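Local coordinates for protein extracellular ligand-binding receptor (Rhodopseudomonas palustris, PDB 4F06) that binds p-hydroxybenzoic acid and probably delivers it and related lignin-derived aromatic acids to an ABC transporter for uptake, at residues I144-Y149 with A173-L178; F199-A204 with T230-T235; Y296-A301 with K310-V315. All coordinates share one frame; numbering follows the deposited sequence.

Interaction 1: I144-Y149 with A173-L178; sequences IAVSDY and AVRMPL. With PHB (p-hydroxybenzoic acid), chain B.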
loop_
_atom_site.group_PDB
_atom_site.type_symbol
_atom_site.label_atom_id
_atom_site.label_comp_id
_atom_site.label_asym_id
_atom_site.label_seq_id
_atom_site.Cartn_x
_atom_site.Cartn_y
_atom_site.Cartn_z
ATOM N N ILE A 144 -18.210 -1.120 -10.430
ATOM C CA ILE A 144 -17.247 -0.874 -9.355
ATOM C C ILE A 144 -17.690 -1.576 -8.082
ATOM O O ILE A 144 -18.848 -1.430 -7.703
ATOM C CB ILE A 144 -17.081 0.645 -9.090
ATOM C CG1 ILE A 144 -16.553 1.388 -10.349
ATOM C CG2 ILE A 144 -16.222 0.899 -7.847
ATOM C CD1 ILE A 144 -16.548 2.905 -10.204
ATOM N N ALA A 145 -16.769 -2.263 -7.418
ATOM C CA ALA A 145 -17.083 -2.875 -6.130
ATOM C C ALA A 145 -15.912 -2.530 -5.210
ATOM O O ALA A 145 -14.767 -2.942 -5.480
ATOM C CB ALA A 145 -17.219 -4.398 -6.237
ATOM N N VAL A 146 -16.166 -1.753 -4.145
ATOM C CA VAL A 146 -15.091 -1.365 -3.256
ATOM C C VAL A 146 -15.491 -1.568 -1.817
ATOM O O VAL A 146 -16.690 -1.441 -1.475
ATOM C CB VAL A 146 -14.700 0.130 -3.423
ATOM C CG1 VAL A 146 -14.111 0.378 -4.790
ATOM C CG2 VAL A 146 -15.874 1.085 -3.139
ATOM N N SER A 147 -14.523 -1.876 -0.937
ATOM C CA SER A 147 -14.831 -1.926 0.499
ATOM C C SER A 147 -15.310 -0.536 0.946
ATOM O O SER A 147 -14.742 0.499 0.562
ATOM C CB SER A 147 -13.621 -2.377 1.296
ATOM O OG SER A 147 -13.290 -3.695 0.910
ATOM N N ASP A 148 -16.291 -0.536 1.850
ATOM C CA ASP A 148 -16.972 0.700 2.249
ATOM C C ASP A 148 -16.245 1.395 3.402
ATOM O O ASP A 148 -16.705 1.416 4.556
ATOM C CB ASP A 148 -18.396 0.349 2.677
ATOM C CG ASP A 148 -19.225 1.573 2.948
ATOM O OD1 ASP A 148 -18.867 2.679 2.484
ATOM O OD2 ASP A 148 -20.255 1.393 3.625
ATOM N N TYR A 149 -15.098 1.990 3.100
ATOM C CA TYR A 149 -14.400 2.874 4.044
ATOM C C TYR A 149 -13.426 3.721 3.228
ATOM O O TYR A 149 -13.361 3.607 2.011
ATOM C CB TYR A 149 -13.720 2.110 5.221
ATOM C CG TYR A 149 -12.418 1.366 4.893
ATOM C CD1 TYR A 149 -12.316 0.442 3.831
ATOM C CD2 TYR A 149 -11.319 1.545 5.709
ATOM C CE1 TYR A 149 -11.105 -0.215 3.590
ATOM C CE2 TYR A 149 -10.113 0.886 5.468
ATOM C CZ TYR A 149 -10.021 0.023 4.395
ATOM O OH TYR A 149 -8.838 -0.646 4.144
ATOM N N ALA A 173 -22.194 0.621 -8.837
ATOM C CA ALA A 173 -21.148 0.943 -7.882
ATOM C C ALA A 173 -21.626 0.423 -6.539
ATOM O O ALA A 173 -22.655 0.913 -6.019
ATOM C CB ALA A 173 -20.890 2.448 -7.819
ATOM N N VAL A 174 -20.888 -0.532 -5.978
ATOM C CA VAL A 174 -21.272 -1.215 -4.751
ATOM C C VAL A 174 -20.218 -0.913 -3.685
ATOM O O VAL A 174 -19.024 -1.117 -3.933
ATOM C CB VAL A 174 -21.381 -2.734 -4.985
ATOM C CG1 VAL A 174 -21.742 -3.459 -3.706
ATOM C CG2 VAL A 174 -22.409 -3.015 -6.081
ATOM N N ARG A 175 -20.636 -0.399 -2.524
ATOM C CA ARG A 175 -19.743 -0.248 -1.396
ATOM C C ARG A 175 -20.020 -1.388 -0.434
ATOM O O ARG A 175 -21.117 -1.473 0.145
ATOM C CB ARG A 175 -19.963 1.112 -0.727
ATOM C CG ARG A 175 -19.557 2.280 -1.615
ATOM C CD ARG A 175 -19.802 3.609 -0.902
ATOM N NE ARG A 175 -19.378 4.756 -1.711
ATOM C CZ ARG A 175 -19.418 6.015 -1.298
ATOM N NH1 ARG A 175 -19.883 6.319 -0.084
ATOM N NH2 ARG A 175 -19.016 6.962 -2.118
HETATM N N MSE A 176 -19.049 -2.285 -0.309
HETATM C CA MSE A 176 -19.227 -3.556 0.414
HETATM C C MSE A 176 -18.748 -3.405 1.851
HETATM O O MSE A 176 -17.621 -3.006 2.069
HETATM C CB MSE A 176 -18.387 -4.652 -0.250
HETATM C CG MSE A 176 -18.743 -4.916 -1.733
HETATM SE SE MSE A 176 -17.557 -6.186 -2.571
HETATM C CE MSE A 176 -15.953 -5.097 -2.619
ATOM N N PRO A 177 -19.583 -3.707 2.836
ATOM C CA PRO A 177 -19.077 -3.604 4.217
ATOM C C PRO A 177 -17.765 -4.366 4.391
ATOM O O PRO A 177 -17.569 -5.443 3.803
ATOM C CB PRO A 177 -20.169 -4.307 5.014
ATOM C CG PRO A 177 -21.427 -4.014 4.233
ATOM C CD PRO A 177 -21.003 -4.107 2.776
ATOM N N LEU A 178 -16.871 -3.843 5.226
ATOM C CA LEU A 178 -15.594 -4.510 5.535
ATOM C C LEU A 178 -15.753 -5.934 6.045
ATOM O O LEU A 178 -14.893 -6.788 5.773
ATOM C CB LEU A 178 -14.768 -3.696 6.543
ATOM C CG LEU A 178 -13.917 -2.605 5.932
ATOM C CD1 LEU A 178 -13.388 -1.695 7.038
ATOM C CD2 LEU A 178 -12.809 -3.178 5.056
HETATM C "C1'" PHB B . -6.051 1.273 3.989
HETATM O "O1'" PHB B . -5.722 2.424 3.670
HETATM O "O2'" PHB B . -6.845 1.027 4.961
HETATM C C1 PHB B . -5.535 0.142 3.156
HETATM C C2 PHB B . -5.165 0.361 1.815
HETATM C C3 PHB B . -4.739 -0.686 1.033
HETATM C C4 PHB B . -4.704 -1.968 1.539
HETATM C C5 PHB B . -5.071 -2.204 2.848
HETATM C C6 PHB B . -5.502 -1.166 3.665
HETATM O O4 PHB B . -4.341 -3.033 0.797
HETATM O O HOH W 1 -15.377 -5.318 1.761
HETATM O O HOH W 2 -17.383 -1.059 6.070
HETATM O O HOH W 3 -20.420 4.794 2.357
#
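Y149 lies across L178 at about a right angle, with the leucine methyls under one face of its ring. At CB the tyrosine turns CG between its backbone N and carbonyl carbon (chi1 76°), which lays the ring over L178. CG, CD1 and CD2 lie over L178 CD1, which sits 4.0 Å from the ring centroid and 17° off the normal, a CH-pi contact. Further out, CE1 meets L178 CD2 at 3.7 Å, while CE2 (3.3 Å) and CZ approach carboxylate oxygen O2' of p-hydroxybenzoic acid. At the tip, Y149 OH donates to the same O2' (2.7 Å), at the ring edge, near its plane. Strands 141-147 and 169-176 run parallel as neighbours, joined through helix 150-165 as a beta-alpha-beta unit, and Y149 comes two residues after the first strand ends, at the N-cap of that helix. Between them V174 N donates to I144 O, V146 N to V174 O (2.9 Å) and M176 N to V146 O. A last rung, D148 N to M176 O, bends to 146° as the first chain turns away. Selenomethionine M176 folds back at chi3, bringing CE to 3.6 Å from A145 C. D148 and R175 keep their charged ends apart: water 3 donates to D148 OD1 (2.6 Å) and accepts from R175 NH1 (2.9 Å), while R175 NE makes a salt bridge with E156 on the helix.

Interaction 2: F199-A204 with T230-T235; sequences FTFLPA and TGDVVT. With PHB (p-hydroxybenzoic acid), chain B.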
loop_
_atom_site.group_PDB
_atom_site.type_symbol
_atom_site.label_atom_id
_atom_site.label_comp_id
_atom_site.label_asym_id
_atom_site.label_seq_id
_atom_site.Cartn_x
_atom_site.Cartn_y
_atom_site.Cartn_z
ATOM N N PHE A 199 -14.186 -3.187 -11.701
ATOM C CA PHE A 199 -13.052 -2.560 -11.022
ATOM C C PHE A 199 -13.255 -2.737 -9.527
ATOM O O PHE A 199 -14.334 -2.422 -9.021
ATOM C CB PHE A 199 -12.928 -1.061 -11.335
ATOM C CG PHE A 199 -11.907 -0.404 -10.453
ATOM C CD1 PHE A 199 -10.535 -0.683 -10.624
ATOM C CD2 PHE A 199 -12.309 0.431 -9.423
ATOM C CE1 PHE A 199 -9.582 -0.131 -9.774
ATOM C CE2 PHE A 199 -11.360 0.993 -8.574
ATOM C CZ PHE A 199 -10.003 0.730 -8.755
ATOM N N THR A 200 -12.238 -3.241 -8.826
ATOM C CA THR A 200 -12.368 -3.486 -7.402
ATOM C C THR A 200 -11.152 -3.103 -6.593
ATOM O O THR A 200 -9.995 -3.157 -7.041
ATOM C CB THR A 200 -12.756 -4.976 -7.155
ATOM O OG1 THR A 200 -13.144 -5.178 -5.789
ATOM C CG2 THR A 200 -11.594 -5.870 -7.444
ATOM N N PHE A 201 -11.448 -2.711 -5.356
ATOM C CA PHE A 201 -10.483 -2.626 -4.279
ATOM C C PHE A 201 -11.113 -3.193 -3.000
ATOM O O PHE A 201 -12.268 -2.838 -2.684
ATOM C CB PHE A 201 -10.109 -1.160 -3.948
ATOM C CG PHE A 201 -9.477 -1.023 -2.577
ATOM C CD1 PHE A 201 -8.141 -1.390 -2.325
ATOM C CD2 PHE A 201 -10.262 -0.578 -1.494
ATOM C CE1 PHE A 201 -7.597 -1.340 -1.066
ATOM C CE2 PHE A 201 -9.707 -0.522 -0.217
ATOM C CZ PHE A 201 -8.386 -0.899 0.008
ATOM N N LEU A 202 -10.352 -4.035 -2.297
ATOM C CA LEU A 202 -10.615 -4.372 -0.899
ATOM C C LEU A 202 -9.222 -4.381 -0.265
ATOM O O LEU A 202 -8.224 -4.596 -0.950
ATOM C CB LEU A 202 -11.273 -5.753 -0.740
ATOM C CG LEU A 202 -12.472 -6.076 -1.645
ATOM C CD1 LEU A 202 -12.035 -6.669 -2.977
ATOM C CD2 LEU A 202 -13.381 -7.047 -0.929
ATOM N N PRO A 203 -9.099 -4.212 1.058
ATOM C CA PRO A 203 -7.763 -4.245 1.691
ATOM C C PRO A 203 -7.180 -5.648 1.535
ATOM O O PRO A 203 -7.879 -6.683 1.688
ATOM C CB PRO A 203 -8.061 -3.937 3.171
ATOM C CG PRO A 203 -9.522 -4.295 3.341
ATOM C CD PRO A 203 -10.187 -3.942 2.012
ATOM N N ALA A 204 -5.888 -5.695 1.213
ATOM C CA ALA A 204 -5.231 -6.998 1.000
ATOM C C ALA A 204 -5.334 -7.840 2.254
ATOM O O ALA A 204 -5.120 -7.391 3.377
ATOM C CB ALA A 204 -3.801 -6.761 0.628
ATOM N N THR A 230 -6.807 -2.715 -8.192
ATOM C CA THR A 230 -5.514 -2.267 -7.722
ATOM C C THR A 230 -4.787 -3.533 -7.226
ATOM O O THR A 230 -5.373 -4.603 -6.942
ATOM C CB THR A 230 -5.638 -1.199 -6.658
ATOM O OG1 THR A 230 -6.401 -1.727 -5.557
ATOM C CG2 THR A 230 -6.312 0.053 -7.199
ATOM N N GLY A 231 -3.484 -3.393 -7.076
ATOM C CA GLY A 231 -2.642 -4.550 -6.699
ATOM C C GLY A 231 -2.923 -5.087 -5.307
ATOM O O GLY A 231 -2.516 -6.201 -4.992
ATOM N N ASP A 232 -3.664 -4.342 -4.486
ATOM C CA ASP A 232 -4.125 -4.841 -3.188
ATOM C C ASP A 232 -4.843 -6.166 -3.324
ATOM O O ASP A 232 -4.863 -6.954 -2.377
ATOM C CB ASP A 232 -5.091 -3.810 -2.603
ATOM C CG ASP A 232 -4.445 -2.447 -2.563
ATOM O OD1 ASP A 232 -3.669 -2.172 -1.639
ATOM O OD2 ASP A 232 -4.666 -1.676 -3.527
ATOM N N VAL A 233 -5.478 -6.380 -4.470
ATOM C CA VAL A 233 -6.386 -7.516 -4.632
ATOM C C VAL A 233 -5.662 -8.799 -5.046
ATOM O O VAL A 233 -6.246 -9.880 -4.950
ATOM C CB VAL A 233 -7.514 -7.093 -5.602
ATOM C CG1 VAL A 233 -8.498 -8.237 -5.844
ATOM C CG2 VAL A 233 -8.236 -5.839 -5.087
ATOM N N VAL A 234 -4.389 -8.688 -5.469
ATOM C CA VAL A 234 -3.633 -9.818 -5.996
ATOM C C VAL A 234 -2.225 -9.848 -5.419
ATOM O O VAL A 234 -1.261 -10.169 -6.084
ATOM C CB VAL A 234 -3.620 -9.853 -7.525
ATOM C CG1 VAL A 234 -4.993 -10.249 -8.067
ATOM C CG2 VAL A 234 -3.179 -8.511 -8.094
ATOM N N THR A 235 -2.097 -9.590 -4.129
ATOM C CA THR A 235 -0.781 -9.651 -3.498
ATOM C C THR A 235 -0.148 -11.019 -3.660
ATOM O O THR A 235 -0.810 -12.066 -3.629
ATOM C CB THR A 235 -0.755 -9.197 -2.046
ATOM O OG1 THR A 235 -1.572 -10.044 -1.257
ATOM C CG2 THR A 235 -1.225 -7.739 -1.929
HETATM C "C1'" PHB B . -6.051 1.273 3.989
HETATM O "O1'" PHB B . -5.722 2.424 3.670
HETATM O "O2'" PHB B . -6.845 1.027 4.961
HETATM C C1 PHB B . -5.535 0.142 3.156
HETATM C C2 PHB B . -5.165 0.361 1.815
HETATM C C3 PHB B . -4.739 -0.686 1.033
HETATM C C4 PHB B . -4.704 -1.968 1.539
HETATM C C5 PHB B . -5.071 -2.204 2.848
HETATM C C6 PHB B . -5.502 -1.166 3.665
HETATM O O4 PHB B . -4.341 -3.033 0.797
#
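The end of strand 197-201 meets T230 through a single weak backbone bond, T230 N to T200 O at 3.4 Å, after which the 230-235 chain coils into a 3-10 turn at 231-233 while the other runs on past it as a loop. That turn lifts D232 toward L202 and A204. Its CG lies in the plane of the F201 ring, 3.7 Å from F201 CE1, and the carboxylate stands almost square to the ring (88°), so the phenyl edge looks onto its flat face. Each carboxylate oxygen has its own work. OD2 takes the T230 hydroxyl on its anti lone pair (T230 OG1 to D232 OD2, 2.7 Å), which helps fix the rotation of the group; OD1 accepts the phenol O4 of p-hydroxybenzoic acid at 2.7 Å and also bonds to the Y253 hydroxyl. A204 N donates to the same O4 at a nearly straight 176°. An alanine at D232 would probably leave the ligand phenol without its acceptor and T230 OG1 without its mate. V233 CG2 fits against the strand backbone, 3.8 Å from T200 O. The whole contact is buried: helix 206-217 packs on T200, L202 and V233, helix 123-136 on F199, F201 and T230, and strand 141-147 bonds along the other edge of strand 197-201.

Interaction 3: Y296-A301 with K310-V315; sequences YKMIEA and KAIAAV. With PHB (p-hydroxybenzoic acid), chain C.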
loop_
_atom_site.group_PDB
_atom_site.type_symbol
_atom_site.label_atom_id
_atom_site.label_comp_id
_atom_site.label_asym_id
_atom_site.label_seq_id
_atom_site.Cartn_x
_atom_site.Cartn_y
_atom_site.Cartn_z
ATOM N N TYR A 296 16.322 7.097 8.673
ATOM C CA TYR A 296 17.785 7.293 8.800
ATOM C C TYR A 296 18.149 8.692 8.320
ATOM O O TYR A 296 18.988 9.375 8.943
ATOM C CB TYR A 296 18.541 6.213 8.031
ATOM C CG TYR A 296 18.679 4.921 8.832
ATOM C CD1 TYR A 296 17.635 4.398 9.618
ATOM C CD2 TYR A 296 19.849 4.166 8.736
ATOM C CE1 TYR A 296 17.806 3.203 10.325
ATOM C CE2 TYR A 296 20.009 2.972 9.407
ATOM C CZ TYR A 296 18.984 2.479 10.188
ATOM O OH TYR A 296 19.099 1.317 10.861
ATOM N N LYS A 297 17.554 9.150 7.213
ATOM C CA LYS A 297 17.846 10.512 6.753
ATOM C C LYS A 297 17.438 11.566 7.807
ATOM O O LYS A 297 18.166 12.533 8.033
ATOM C CB LYS A 297 17.101 10.784 5.432
ATOM C CG LYS A 297 17.311 12.201 4.912
ATOM C CD LYS A 297 18.705 12.477 4.424
ATOM C CE LYS A 297 18.736 13.852 3.769
ATOM N NZ LYS A 297 20.090 14.033 3.202
HETATM N N MSE A 298 16.264 11.391 8.407
HETATM C CA MSE A 298 15.783 12.367 9.411
HETATM C C MSE A 298 16.704 12.378 10.627
HETATM O O MSE A 298 17.035 13.451 11.133
HETATM C CB MSE A 298 14.343 12.051 9.840
HETATM C CG MSE A 298 13.373 12.389 8.721
HETATM SE SE MSE A 298 11.489 12.403 9.076
HETATM C CE MSE A 298 11.360 10.472 9.308
ATOM N N ILE A 299 17.155 11.203 11.084
ATOM C CA ILE A 299 18.102 11.158 12.193
ATOM C C ILE A 299 19.421 11.853 11.807
ATOM O O ILE A 299 19.943 12.609 12.603
ATOM C CB ILE A 299 18.292 9.690 12.645
ATOM C CG1 ILE A 299 16.970 9.155 13.243
ATOM C CG2 ILE A 299 19.415 9.551 13.661
ATOM C CD1 ILE A 299 16.937 7.651 13.465
ATOM N N GLU A 300 19.951 11.620 10.605
ATOM C CA GLU A 300 21.194 12.324 10.221
ATOM C C GLU A 300 20.962 13.825 10.195
ATOM O O GLU A 300 21.788 14.605 10.710
ATOM C CB GLU A 300 21.712 11.885 8.843
ATOM C CG GLU A 300 22.239 10.485 8.829
ATOM C CD GLU A 300 23.051 10.099 7.608
ATOM O OE1 GLU A 300 22.976 10.722 6.510
ATOM O OE2 GLU A 300 23.765 9.117 7.787
ATOM N N ALA A 301 19.849 14.251 9.595
ATOM C CA ALA A 301 19.618 15.691 9.423
ATOM C C ALA A 301 19.512 16.398 10.766
ATOM O O ALA A 301 19.836 17.583 10.855
ATOM C CB ALA A 301 18.340 15.905 8.646
ATOM N N LYS A 310 12.859 20.101 11.237
ATOM C CA LYS A 310 14.093 19.887 10.470
ATOM C C LYS A 310 14.040 18.494 9.817
ATOM O O LYS A 310 14.439 18.320 8.661
ATOM C CB LYS A 310 15.300 20.004 11.402
ATOM C CG LYS A 310 16.625 19.921 10.661
ATOM C CD LYS A 310 17.829 20.284 11.526
ATOM C CE LYS A 310 17.769 21.674 12.108
ATOM N NZ LYS A 310 19.024 21.861 12.879
ATOM N N ALA A 311 13.508 17.492 10.531
ATOM C CA ALA A 311 13.439 16.130 9.995
ATOM C C ALA A 311 12.555 16.098 8.741
ATOM O O ALA A 311 12.948 15.547 7.694
ATOM C CB ALA A 311 12.859 15.182 11.053
ATOM N N ILE A 312 11.363 16.692 8.818
ATOM C CA ILE A 312 10.453 16.668 7.671
ATOM C C ILE A 312 11.049 17.483 6.528
ATOM O O ILE A 312 10.907 17.076 5.354
ATOM C CB ILE A 312 9.058 17.150 8.090
ATOM C CG1 ILE A 312 8.400 16.099 8.961
ATOM C CG2 ILE A 312 8.208 17.581 6.903
ATOM C CD1 ILE A 312 7.898 14.866 8.191
ATOM N N ALA A 313 11.691 18.625 6.814
ATOM C CA ALA A 313 12.260 19.422 5.735
ATOM C C ALA A 313 13.324 18.613 4.988
ATOM O O ALA A 313 13.487 18.789 3.779
ATOM C CB ALA A 313 12.849 20.693 6.306
ATOM N N ALA A 314 14.043 17.745 5.707
ATOM C CA ALA A 314 15.121 16.993 5.082
ATOM C C ALA A 314 14.632 15.939 4.100
ATOM O O ALA A 314 15.360 15.604 3.172
ATOM C CB ALA A 314 15.927 16.312 6.180
ATOM N N VAL A 315 13.430 15.390 4.311
ATOM C CA VAL A 315 12.937 14.356 3.387
ATOM C C VAL A 315 12.113 14.908 2.242
ATOM O O VAL A 315 12.008 14.257 1.215
ATOM C CB VAL A 315 12.208 13.208 4.089
ATOM C CG1 VAL A 315 13.172 12.549 5.089
ATOM C CG2 VAL A 315 10.921 13.699 4.745
HETATM C "C1'" PHB C . 21.826 6.156 6.156
HETATM O "O1'" PHB C . 22.086 6.797 7.236
HETATM O "O2'" PHB C . 22.194 4.991 5.882
HETATM C C1 PHB C . 21.101 6.828 5.078
HETATM C C2 PHB C . 20.864 6.110 3.880
HETATM C C3 PHB C . 20.214 6.735 2.835
HETATM C C4 PHB C . 19.772 8.051 3.010
HETATM C C5 PHB C . 19.981 8.745 4.219
HETATM C C6 PHB C . 20.666 8.138 5.284
HETATM O O4 PHB C . 19.120 8.620 1.956
#
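M298 packs against A311 and V315, and it has more surface covered by this contact than any other residue. In the selenomethionine conformer described here, one of two modelled, CB meets A311 CB at 3.7 Å, CG approaches V315 CG1 at 3.6 Å, and the chain then bends at chi3 (-69°), leaving the selenium alongside A311 CB. With CG anti to the carbonyl carbon, M298 CG also comes up to A311 O at 3.3 Å. One turn further on, A301 meets A314 methyl to methyl, and their CB atoms are only 3.5 Å apart, tighter than usual van der Waals contact. The segment axes come within 8.3 Å while their directions differ by 123°; the backbones are nearest at M298 and A311, and the small alanines A301, A311 and A314 allow the close pairing. The two flanks are lined by lysine carbons. K310 CD rests on A301 O at 3.4 Å, and its ammonium makes a long, weak ion pair with D307. K297 and V315 pass alongside each other, pointing opposite ways, and K297 CE reaches 3.9 Å from A314 O. Y75 of strand 75-78 packs on both M298 and A311. K297 serves both sides: its CB lies 3.7 Å from C5 of a p-hydroxybenzoic acid ring, while the edge of Y296 points at the carboxylate. This is a packed pair of consecutive helices, the first of which supplies R293, Y296, K297 and E300, with W32 and M318, to a second p-hydroxybenzoic acid site seen in the crystal.

Along the chain the three contacts come one after another. Interactions 1 and 2 are next to each other in one sheet, their centres 12 Å apart: strands 141-147 and 197-201 are neighbours, and A145 O and T200 OG1 probably share a hydrogen bond. Their strand ends converge on one p-hydroxybenzoic acid, interaction 1 reaching its carboxylate and interaction 2 its phenol. Interaction 3 lies about 33 Å centre to centre from interaction 2 and 38 Å from interaction 1, across the chain's centre from the latter, where helix 283-301 packs on the six-stranded sheet. As expected for the two-lobed leucine-binding protein family, the contacts sample both lobes, with a separate ligand beside interaction 3.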